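Local coordinates for protein neutral ceramidase (Pseudomonas aeruginosa, PDB 2ZWS) that hydrolyses the N-acyl linkage of ceramides to release sphingosine and a free fatty acid, and also runs the reverse synthesis, using a bound zinc ion, at residues T15-Y26 and T206-I215; I536-G547 and S596-G607. All coordinates share one frame; numbering follows the deposited sequence.

Contact 1. Residues T15-Y26 and T206-I215; sequences TGEAAEVGMMGY and TSMTNANHLI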
loop_
_atom_site.group_PDB
_atom_site.type_symbol
_atom_site.label_atom_id
_atom_site.label_comp_id
_atom_site.label_asym_id
_atom_site.label_seq_id
_atom_site.Cartn_x
_atom_site.Cartn_y
_atom_site.Cartn_z
ATOM N N THR A 15 6.329 1.627 8.801
ATOM C CA THR A 15 5.356 1.044 9.753
ATOM C C THR A 15 4.936 2.103 10.775
ATOM O O THR A 15 5.784 2.770 11.380
ATOM C CB THR A 15 5.973 -0.137 10.515
ATOM O OG1 THR A 15 6.556 -1.068 9.584
ATOM C CG2 THR A 15 4.897 -0.870 11.339
ATOM N N GLY A 16 3.644 2.225 10.997
ATOM C CA GLY A 16 3.122 3.202 11.921
ATOM C C GLY A 16 2.805 2.598 13.280
ATOM O O GLY A 16 3.389 1.607 13.683
ATOM N N GLU A 17 1.842 3.195 13.974
ATOM C CA GLU A 17 1.601 2.874 15.394
ATOM C C GLU A 17 1.035 1.467 15.551
ATOM O O GLU A 17 -0.016 1.148 14.972
ATOM C CB GLU A 17 0.646 3.932 15.968
ATOM C CG GLU A 17 1.316 5.325 16.063
ATOM C CD GLU A 17 0.329 6.474 16.142
ATOM O OE1 GLU A 17 -0.319 6.832 15.124
ATOM O OE2 GLU A 17 0.197 7.013 17.253
ATOM N N ALA A 18 1.727 0.615 16.307
ATOM C CA ALA A 18 1.415 -0.830 16.376
ATOM C C ALA A 18 0.393 -1.250 17.426
ATOM O O ALA A 18 -0.005 -2.416 17.490
ATOM C CB ALA A 18 2.693 -1.636 16.555
ATOM N N ALA A 19 -0.034 -0.306 18.249
ATOM C CA ALA A 19 -1.201 -0.593 19.085
ATOM C C ALA A 19 -2.104 0.604 19.256
ATOM O O ALA A 19 -1.641 1.736 19.350
ATOM C CB ALA A 19 -0.766 -1.100 20.448
ATOM N N GLU A 20 -3.409 0.326 19.270
ATOM C CA GLU A 20 -4.462 1.287 19.646
ATOM C C GLU A 20 -4.661 2.411 18.607
ATOM O O GLU A 20 -4.988 3.568 18.950
ATOM C CB GLU A 20 -4.261 1.816 21.093
ATOM C CG GLU A 20 -4.394 0.679 22.153
ATOM C CD GLU A 20 -4.430 1.181 23.603
ATOM O OE1 GLU A 20 -3.858 2.258 23.871
ATOM O OE2 GLU A 20 -5.020 0.470 24.467
ATOM N N VAL A 21 -4.496 2.063 17.324
ATOM C CA VAL A 21 -4.926 2.945 16.252
ATOM C C VAL A 21 -5.828 2.151 15.297
ATOM O O VAL A 21 -5.468 1.040 14.870
ATOM C CB VAL A 21 -3.726 3.554 15.461
ATOM C CG1 VAL A 21 -4.223 4.456 14.319
ATOM C CG2 VAL A 21 -2.865 4.390 16.378
ATOM N N GLY A 22 -6.981 2.722 14.939
ATOM C CA GLY A 22 -7.847 2.106 13.933
ATOM C C GLY A 22 -7.084 1.805 12.648
ATOM O O GLY A 22 -6.294 2.636 12.162
ATOM N N MET A 23 -7.340 0.627 12.097
ATOM C CA MET A 23 -6.706 0.209 10.847
ATOM C C MET A 23 -7.409 0.764 9.608
ATOM O O MET A 23 -8.643 1.024 9.641
ATOM C CB MET A 23 -6.595 -1.324 10.859
ATOM C CG MET A 23 -5.561 -1.705 11.937
ATOM S SD MET A 23 -5.595 -3.404 12.526
ATOM C CE MET A 23 -4.801 -4.258 11.180
ATOM N N MET A 24 -6.641 0.932 8.527
ATOM C CA MET A 24 -7.135 1.584 7.318
ATOM C C MET A 24 -7.590 0.570 6.264
ATOM O O MET A 24 -6.800 -0.274 5.822
ATOM C CB MET A 24 -6.043 2.475 6.691
ATOM C CG MET A 24 -6.525 3.310 5.480
ATOM S SD MET A 24 -7.793 4.476 5.997
ATOM C CE MET A 24 -8.940 4.470 4.600
ATOM N N GLY A 25 -8.853 0.678 5.847
ATOM C CA GLY A 25 -9.366 -0.144 4.754
ATOM C C GLY A 25 -10.745 -0.715 5.041
ATOM O O GLY A 25 -11.616 -0.718 4.164
ATOM N N TYR A 26 -10.934 -1.231 6.249
ATOM C CA TYR A 26 -12.208 -1.883 6.605
ATOM C C TYR A 26 -13.261 -0.969 7.285
ATOM O O TYR A 26 -14.383 -1.407 7.570
ATOM C CB TYR A 26 -11.955 -3.151 7.434
ATOM C CG TYR A 26 -11.268 -4.264 6.653
ATOM C CD1 TYR A 26 -10.097 -4.861 7.130
ATOM C CD2 TYR A 26 -11.815 -4.741 5.436
ATOM C CE1 TYR A 26 -9.456 -5.904 6.416
ATOM C CE2 TYR A 26 -11.172 -5.783 4.720
ATOM C CZ TYR A 26 -10.001 -6.343 5.213
ATOM O OH TYR A 26 -9.383 -7.352 4.491
ATOM N N THR A 206 -6.547 -8.052 0.753
ATOM C CA THR A 206 -7.524 -8.161 1.842
ATOM C C THR A 206 -7.563 -9.591 2.362
ATOM O O THR A 206 -8.559 -10.028 2.929
ATOM C CB THR A 206 -8.942 -7.803 1.340
ATOM O OG1 THR A 206 -9.216 -8.549 0.141
ATOM C CG2 THR A 206 -9.076 -6.318 1.033
ATOM N N SER A 207 -6.490 -10.351 2.141
ATOM C CA SER A 207 -6.449 -11.709 2.690
ATOM C C SER A 207 -6.520 -11.724 4.218
ATOM O O SER A 207 -7.082 -12.646 4.797
ATOM C CB SER A 207 -5.196 -12.442 2.211
ATOM O OG SER A 207 -5.237 -12.600 0.799
ATOM N N MET A 208 -5.893 -10.731 4.872
ATOM C CA MET A 208 -6.044 -10.549 6.317
ATOM C C MET A 208 -7.324 -9.740 6.503
ATOM O O MET A 208 -7.471 -8.637 5.944
ATOM C CB MET A 208 -4.861 -9.781 6.893
ATOM C CG MET A 208 -3.488 -10.469 6.759
ATOM S SD MET A 208 -3.391 -12.114 7.501
ATOM C CE MET A 208 -3.766 -11.752 9.230
ATOM N N THR A 209 -8.265 -10.305 7.257
ATOM C CA THR A 209 -9.621 -9.782 7.340
ATOM C C THR A 209 -9.762 -8.704 8.408
ATOM O O THR A 209 -8.803 -8.389 9.139
ATOM C CB THR A 209 -10.656 -10.896 7.648
ATOM O OG1 THR A 209 -10.478 -11.306 9.010
ATOM C CG2 THR A 209 -10.496 -12.095 6.679
ATOM N N ASN A 210 -10.973 -8.152 8.514
ATOM C CA ASN A 210 -11.270 -7.146 9.540
ATOM C C ASN A 210 -11.248 -7.677 10.972
ATOM O O ASN A 210 -11.374 -6.886 11.908
ATOM C CB ASN A 210 -12.565 -6.334 9.234
ATOM C CG ASN A 210 -13.847 -7.155 9.332
ATOM O OD1 ASN A 210 -14.936 -6.645 8.998
ATOM N ND2 ASN A 210 -13.746 -8.398 9.770
ATOM N N ALA A 211 -11.063 -8.989 11.125
ATOM C CA ALA A 211 -10.882 -9.614 12.442
ATOM C C ALA A 211 -9.434 -9.578 12.938
ATOM O O ALA A 211 -9.166 -9.854 14.119
ATOM C CB ALA A 211 -11.357 -11.053 12.407
ATOM N N ASN A 212 -8.522 -9.237 12.041
ATOM C CA ASN A 212 -7.112 -9.263 12.367
ATOM C C ASN A 212 -6.663 -7.916 12.925
ATOM O O ASN A 212 -7.086 -6.862 12.437
ATOM C CB ASN A 212 -6.299 -9.582 11.115
ATOM C CG ASN A 212 -4.837 -9.207 11.281
ATOM O OD1 ASN A 212 -4.107 -9.810 12.056
ATOM N ND2 ASN A 212 -4.415 -8.179 10.552
ATOM N N HIS A 213 -5.771 -7.957 13.913
ATOM C CA HIS A 213 -5.293 -6.725 14.525
ATOM C C HIS A 213 -3.795 -6.531 14.371
ATOM O O HIS A 213 -3.253 -5.511 14.817
ATOM C CB HIS A 213 -5.701 -6.698 15.995
ATOM C CG HIS A 213 -7.184 -6.603 16.204
ATOM N ND1 HIS A 213 -7.986 -7.711 16.366
ATOM C CD2 HIS A 213 -7.999 -5.530 16.312
ATOM C CE1 HIS A 213 -9.242 -7.323 16.538
ATOM N NE2 HIS A 213 -9.277 -6.005 16.508
ATOM N N LEU A 214 -3.118 -7.485 13.722
ATOM C CA LEU A 214 -1.675 -7.352 13.525
ATOM C C LEU A 214 -1.367 -6.603 12.236
ATOM O O LEU A 214 -1.993 -6.852 11.202
ATOM C CB LEU A 214 -1.016 -8.723 13.432
ATOM C CG LEU A 214 -1.172 -9.629 14.662
ATOM C CD1 LEU A 214 -0.361 -10.906 14.437
ATOM C CD2 LEU A 214 -0.762 -8.942 15.971
ATOM N N ILE A 215 -0.398 -5.692 12.299
ATOM C CA ILE A 215 0.051 -4.997 11.095
ATOM C C ILE A 215 0.584 -5.997 10.106
ATOM O O ILE A 215 1.359 -6.895 10.450
ATOM C CB ILE A 215 1.115 -3.930 11.429
ATOM C CG1 ILE A 215 0.433 -2.785 12.171
ATOM C CG2 ILE A 215 1.811 -3.446 10.157
ATOM C CD1 ILE A 215 1.367 -1.639 12.600
HETATM O O HOH W 1 -15.454 -3.872 8.456
#
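Tyr26 lies against the turn Thr209-Asn212, and Asn210 packs over its ring. The backbone N of Asn210 sits over one face, 3.4 Å from Tyr26 CE1. Asn210 CB rests 3.6 Å from Tyr26 CG, and the amide plane stands 71° from the ring. The phenol OH donates a short bond of 2.7 Å to Met208 O, which lies at the ring edge in its plane. This bond fixes the far end of the ring. Deeper in, Met23 bends at its last torsion (chi3 77°), which sets CE 3.7 Å from Asn212 O and close to Leu214 O. The Asn212 side chain spans its own segment: OD1 takes Leu214 N in an Asx turn, and ND2 gives a bond to Leu214 O. Ile215 CD1 touches Thr15 CG2 at 3.8 Å and Ala18 CA at 3.9 Å. The loose side is at Asn210, which is exposed. There a water joins Tyr26 O to Asn210 OD1. Thr206 lies near the zinc ligand His204. Around the contact, helix 265-286 packs on Met208, strand 32-36 touches Ala18, Met23 and Ile215, and strand 584-591 packs on Leu214.

Contact 2. Residues I536-G547 and S596-G607; sequences IGDKVTVAFVTG and SKATISWSIPPG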
loop_
_atom_site.group_PDB
_atom_site.type_symbol
_atom_site.label_atom_id
_atom_site.label_comp_id
_atom_site.label_asym_id
_atom_site.label_seq_id
_atom_site.Cartn_x
_atom_site.Cartn_y
_atom_site.Cartn_z
ATOM N N ILE A 536 11.411 -28.563 14.543
ATOM C CA ILE A 536 11.008 -27.787 13.382
ATOM C C ILE A 536 9.498 -27.957 13.171
ATOM O O ILE A 536 8.963 -29.074 13.265
ATOM C CB ILE A 536 11.822 -28.173 12.124
ATOM C CG1 ILE A 536 13.252 -27.635 12.256
ATOM C CG2 ILE A 536 11.164 -27.607 10.877
ATOM C CD1 ILE A 536 14.218 -28.080 11.135
ATOM N N GLY A 537 8.811 -26.840 12.934
ATOM C CA GLY A 537 7.374 -26.858 12.746
ATOM C C GLY A 537 6.637 -26.437 14.002
ATOM O O GLY A 537 5.460 -26.110 13.941
ATOM N N ASP A 538 7.329 -26.454 15.144
ATOM C CA ASP A 538 6.722 -26.010 16.393
ATOM C C ASP A 538 6.699 -24.497 16.484
ATOM O O ASP A 538 7.586 -23.812 15.948
ATOM C CB ASP A 538 7.495 -26.554 17.601
ATOM C CG ASP A 538 7.304 -28.062 17.818
ATOM O OD1 ASP A 538 8.064 -28.621 18.639
ATOM O OD2 ASP A 538 6.408 -28.689 17.202
ATOM N N LYS A 539 5.717 -23.978 17.222
ATOM C CA LYS A 539 5.664 -22.553 17.528
ATOM C C LYS A 539 6.150 -22.275 18.955
ATOM O O LYS A 539 5.624 -22.848 19.913
ATOM C CB LYS A 539 4.236 -22.049 17.359
ATOM C CG LYS A 539 4.060 -20.536 17.432
ATOM C CD LYS A 539 2.553 -20.244 17.367
ATOM C CE LYS A 539 2.274 -18.852 16.808
ATOM N NZ LYS A 539 0.843 -18.469 17.027
ATOM N N VAL A 540 7.157 -21.410 19.075
ATOM C CA VAL A 540 7.677 -20.930 20.370
ATOM C C VAL A 540 6.888 -19.667 20.756
ATOM O O VAL A 540 6.795 -18.737 19.947
ATOM C CB VAL A 540 9.190 -20.569 20.269
ATOM C CG1 VAL A 540 9.755 -20.072 21.623
ATOM C CG2 VAL A 540 9.994 -21.756 19.761
ATOM N N THR A 541 6.309 -19.643 21.960
ATOM C CA THR A 541 5.623 -18.434 22.447
ATOM C C THR A 541 6.197 -18.019 23.795
ATOM O O THR A 541 6.301 -18.820 24.743
ATOM C CB THR A 541 4.058 -18.556 22.500
ATOM O OG1 THR A 541 3.454 -17.287 22.834
ATOM C CG2 THR A 541 3.625 -19.564 23.510
ATOM N N VAL A 542 6.608 -16.758 23.849
ATOM C CA VAL A 542 7.142 -16.163 25.064
ATOM C C VAL A 542 6.471 -14.813 25.314
ATOM O O VAL A 542 5.739 -14.306 24.451
ATOM C CB VAL A 542 8.678 -15.973 24.980
ATOM C CG1 VAL A 542 9.394 -17.318 24.727
ATOM C CG2 VAL A 542 9.053 -14.919 23.914
ATOM N N ALA A 543 6.726 -14.213 26.480
ATOM C CA ALA A 543 6.050 -12.949 26.791
ATOM C C ALA A 543 6.847 -12.160 27.798
ATOM O O ALA A 543 7.478 -12.763 28.682
ATOM C CB ALA A 543 4.630 -13.185 27.316
ATOM N N PHE A 544 6.762 -10.833 27.688
ATOM C CA PHE A 544 7.547 -9.885 28.512
ATOM C C PHE A 544 6.662 -8.759 29.037
ATOM O O PHE A 544 5.703 -8.364 28.376
ATOM C CB PHE A 544 8.587 -9.174 27.651
ATOM C CG PHE A 544 9.619 -10.075 27.035
ATOM C CD1 PHE A 544 10.878 -10.228 27.615
ATOM C CD2 PHE A 544 9.325 -10.765 25.857
ATOM C CE1 PHE A 544 11.824 -11.032 27.014
ATOM C CE2 PHE A 544 10.268 -11.594 25.271
ATOM C CZ PHE A 544 11.533 -11.714 25.846
ATOM N N VAL A 545 7.000 -8.225 30.219
ATOM C CA VAL A 545 6.422 -6.960 30.713
ATOM C C VAL A 545 6.919 -5.872 29.765
ATOM O O VAL A 545 8.118 -5.797 29.499
ATOM C CB VAL A 545 6.931 -6.666 32.153
ATOM C CG1 VAL A 545 6.448 -5.326 32.637
ATOM C CG2 VAL A 545 6.502 -7.773 33.110
ATOM N N THR A 546 6.024 -5.035 29.245
ATOM C CA THR A 546 6.435 -4.053 28.240
ATOM C C THR A 546 5.855 -2.666 28.484
ATOM O O THR A 546 5.221 -2.415 29.522
ATOM C CB THR A 546 6.046 -4.518 26.821
ATOM O OG1 THR A 546 6.278 -5.916 26.698
ATOM C CG2 THR A 546 6.889 -3.797 25.799
ATOM N N GLY A 547 6.095 -1.757 27.531
ATOM C CA GLY A 547 5.424 -0.459 27.473
ATOM C C GLY A 547 4.765 -0.292 26.102
ATOM O O GLY A 547 5.000 -1.068 25.164
ATOM N N SER A 596 1.304 -3.543 30.579
ATOM C CA SER A 596 1.071 -4.216 29.291
ATOM C C SER A 596 2.035 -5.380 29.087
ATOM O O SER A 596 3.095 -5.453 29.717
ATOM C CB SER A 596 1.168 -3.211 28.124
ATOM O OG SER A 596 2.423 -2.563 28.071
ATOM N N LYS A 597 1.670 -6.269 28.172
ATOM C CA LYS A 597 2.518 -7.400 27.877
ATOM C C LYS A 597 2.755 -7.528 26.387
ATOM O O LYS A 597 1.876 -7.230 25.556
ATOM C CB LYS A 597 1.950 -8.694 28.454
ATOM C CG LYS A 597 0.663 -9.145 27.833
ATOM C CD LYS A 597 0.197 -10.473 28.417
ATOM C CE LYS A 597 -0.964 -11.017 27.637
ATOM N NZ LYS A 597 -1.328 -12.385 28.074
ATOM N N ALA A 598 3.983 -7.925 26.066
ATOM C CA ALA A 598 4.382 -8.200 24.687
ATOM C C ALA A 598 4.467 -9.711 24.565
ATOM O O ALA A 598 5.242 -10.329 25.258
ATOM C CB ALA A 598 5.726 -7.595 24.416
ATOM N N THR A 599 3.668 -10.307 23.687
ATOM C CA THR A 599 3.729 -11.739 23.452
ATOM C C THR A 599 4.384 -11.920 22.090
ATOM O O THR A 599 3.959 -11.304 21.105
ATOM C CB THR A 599 2.332 -12.377 23.453
ATOM O OG1 THR A 599 1.669 -12.102 24.705
ATOM C CG2 THR A 599 2.434 -13.905 23.262
ATOM N N ILE A 600 5.437 -12.720 22.064
ATOM C CA ILE A 600 6.253 -12.904 20.869
ATOM C C ILE A 600 6.270 -14.382 20.525
ATOM O O ILE A 600 6.477 -15.244 21.380
ATOM C CB ILE A 600 7.662 -12.360 21.082
ATOM C CG1 ILE A 600 7.623 -10.829 21.156
ATOM C CG2 ILE A 600 8.606 -12.865 19.999
ATOM C CD1 ILE A 600 8.799 -10.226 21.897
ATOM N N SER A 601 6.027 -14.684 19.259
ATOM C CA SER A 601 6.064 -16.069 18.842
ATOM C C SER A 601 6.962 -16.264 17.653
ATOM O O SER A 601 7.174 -15.328 16.851
ATOM C CB SER A 601 4.662 -16.567 18.528
ATOM O OG SER A 601 4.102 -15.847 17.452
ATOM N N TRP A 602 7.472 -17.486 17.535
ATOM C CA TRP A 602 8.316 -17.882 16.410
ATOM C C TRP A 602 7.874 -19.261 15.957
ATOM O O TRP A 602 7.965 -20.234 16.715
ATOM C CB TRP A 602 9.777 -17.913 16.846
ATOM C CG TRP A 602 10.765 -18.277 15.743
ATOM C CD1 TRP A 602 10.699 -17.908 14.426
ATOM C CD2 TRP A 602 11.980 -19.050 15.890
ATOM N NE1 TRP A 602 11.811 -18.406 13.741
ATOM C CE2 TRP A 602 12.593 -19.111 14.609
ATOM C CE3 TRP A 602 12.603 -19.705 16.974
ATOM C CZ2 TRP A 602 13.808 -19.793 14.375
ATOM C CZ3 TRP A 602 13.838 -20.377 16.737
ATOM C CH2 TRP A 602 14.413 -20.408 15.447
ATOM N N SER A 603 7.397 -19.355 14.723
ATOM C CA SER A 603 7.108 -20.648 14.129
ATOM C C SER A 603 8.373 -21.113 13.421
ATOM O O SER A 603 8.791 -20.505 12.437
ATOM C CB SER A 603 5.932 -20.518 13.172
ATOM O OG SER A 603 4.767 -20.115 13.891
ATOM N N ILE A 604 8.994 -22.176 13.941
ATOM C CA ILE A 604 10.335 -22.594 13.501
ATOM C C ILE A 604 10.230 -23.254 12.130
ATOM O O ILE A 604 9.619 -24.319 12.011
ATOM C CB ILE A 604 10.976 -23.587 14.524
ATOM C CG1 ILE A 604 11.056 -22.968 15.920
ATOM C CG2 ILE A 604 12.362 -24.010 14.056
ATOM C CD1 ILE A 604 11.090 -23.990 17.035
ATOM N N PRO A 605 10.779 -22.592 11.082
ATOM C CA PRO A 605 10.582 -23.091 9.714
ATOM C C PRO A 605 11.538 -24.217 9.320
ATOM O O PRO A 605 12.592 -24.355 9.927
ATOM C CB PRO A 605 10.868 -21.849 8.867
ATOM C CG PRO A 605 11.946 -21.155 9.614
ATOM C CD PRO A 605 11.556 -21.335 11.095
ATOM N N PRO A 606 11.186 -24.997 8.280
ATOM C CA PRO A 606 12.123 -25.979 7.712
ATOM C C PRO A 606 13.443 -25.317 7.378
ATOM O O PRO A 606 13.463 -24.187 6.874
ATOM C CB PRO A 606 11.425 -26.424 6.431
ATOM C CG PRO A 606 9.967 -26.239 6.720
ATOM C CD PRO A 606 9.876 -25.018 7.595
ATOM N N GLY A 607 14.540 -25.995 7.690
ATOM C CA GLY A 607 15.856 -25.463 7.399
ATOM C C GLY A 607 16.552 -24.725 8.516
ATOM O O GLY A 607 17.683 -24.277 8.329
HETATM O O HOH W 2 4.400 -23.374 13.770
HETATM O O HOH W 3 1.505 -15.824 17.943
HETATM O O HOH W 4 3.855 -3.275 31.851
#
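Val540 CG2 meets Ile604 CD1 at 3.7 Å on the face of the strand pair that also carries Val542, Phe544, Ala598, Ile600 and Trp602. Ile604 CG1 lies 3.7 Å above one face of the Trp602 ring, toward its rim. Further along, the tip of Ile600 reaches the Phe544 ring, with CD1 3.9 Å from Phe544 CE2. Phe544 CG is anti to its carbonyl carbon (chi1 -63°), and this turns the ring toward Ile600. Before strand 539-545 begins, the Ile536 side chain crosses that of Ile604 at about a right angle, and its CG2 touches Pro605 O and Pro606 N.

The backbones hold these groups in step. Strands 539-545 and 596-603 run antiparallel, their N-to-C directions 168° apart. Paired bonds link Val540 with Trp602, Val542 with Ile600, and Phe544 with Ala598. Beyond these, Ile604 N gives a nearly straight bond to Asp538 O, and Gly537 N binds Ile604 O. This is an antiparallel strand pair inside a mixed six-strand sheet, one layer of the C-terminal beta-sandwich, which strands 32-36 and 214-215 from the N-terminal part extend.

At the other end, Thr546 N donates to Ser596 O.

The other face is more polar. Lys539 is extended from CG onward and lies alongside Ser603 and Ser601. Its CE is 3.6 Å from Ser601 OG, and a water joins its NZ to that same hydroxyl. Thr599 CG2 touches Val542 O at 3.5 Å.

Farther out, Tyr613 meets the Trp602 ring and His617 meets the Phe544 ring, both from strand 611-622. Ile615 of that strand packs on Val540 and Ile600. Trp602 also touches Thr584, a magnesium ligand on the adjoining strand 584-591.

From the N terminus, the chain first passes 15-26, then runs through 179 residues that include helices and strands before 206-215 returns to close contact 1. That loop belongs to the N-terminal part of the enzyme. Contact 2 opens much later and closes a shorter loop of 48 residues that has strands but no helix. The two loops follow in series, so they neither nest nor cross. The centres of contact 1 and contact 2 are about 20 Å apart, and the two do not touch. Both reach one mixed sheet. Strand 214-215 is at its edge, strands 32-36 and 584-591 come next, and the pair of contact 2 follows. The sheet thus joins the N-terminal and C-terminal parts.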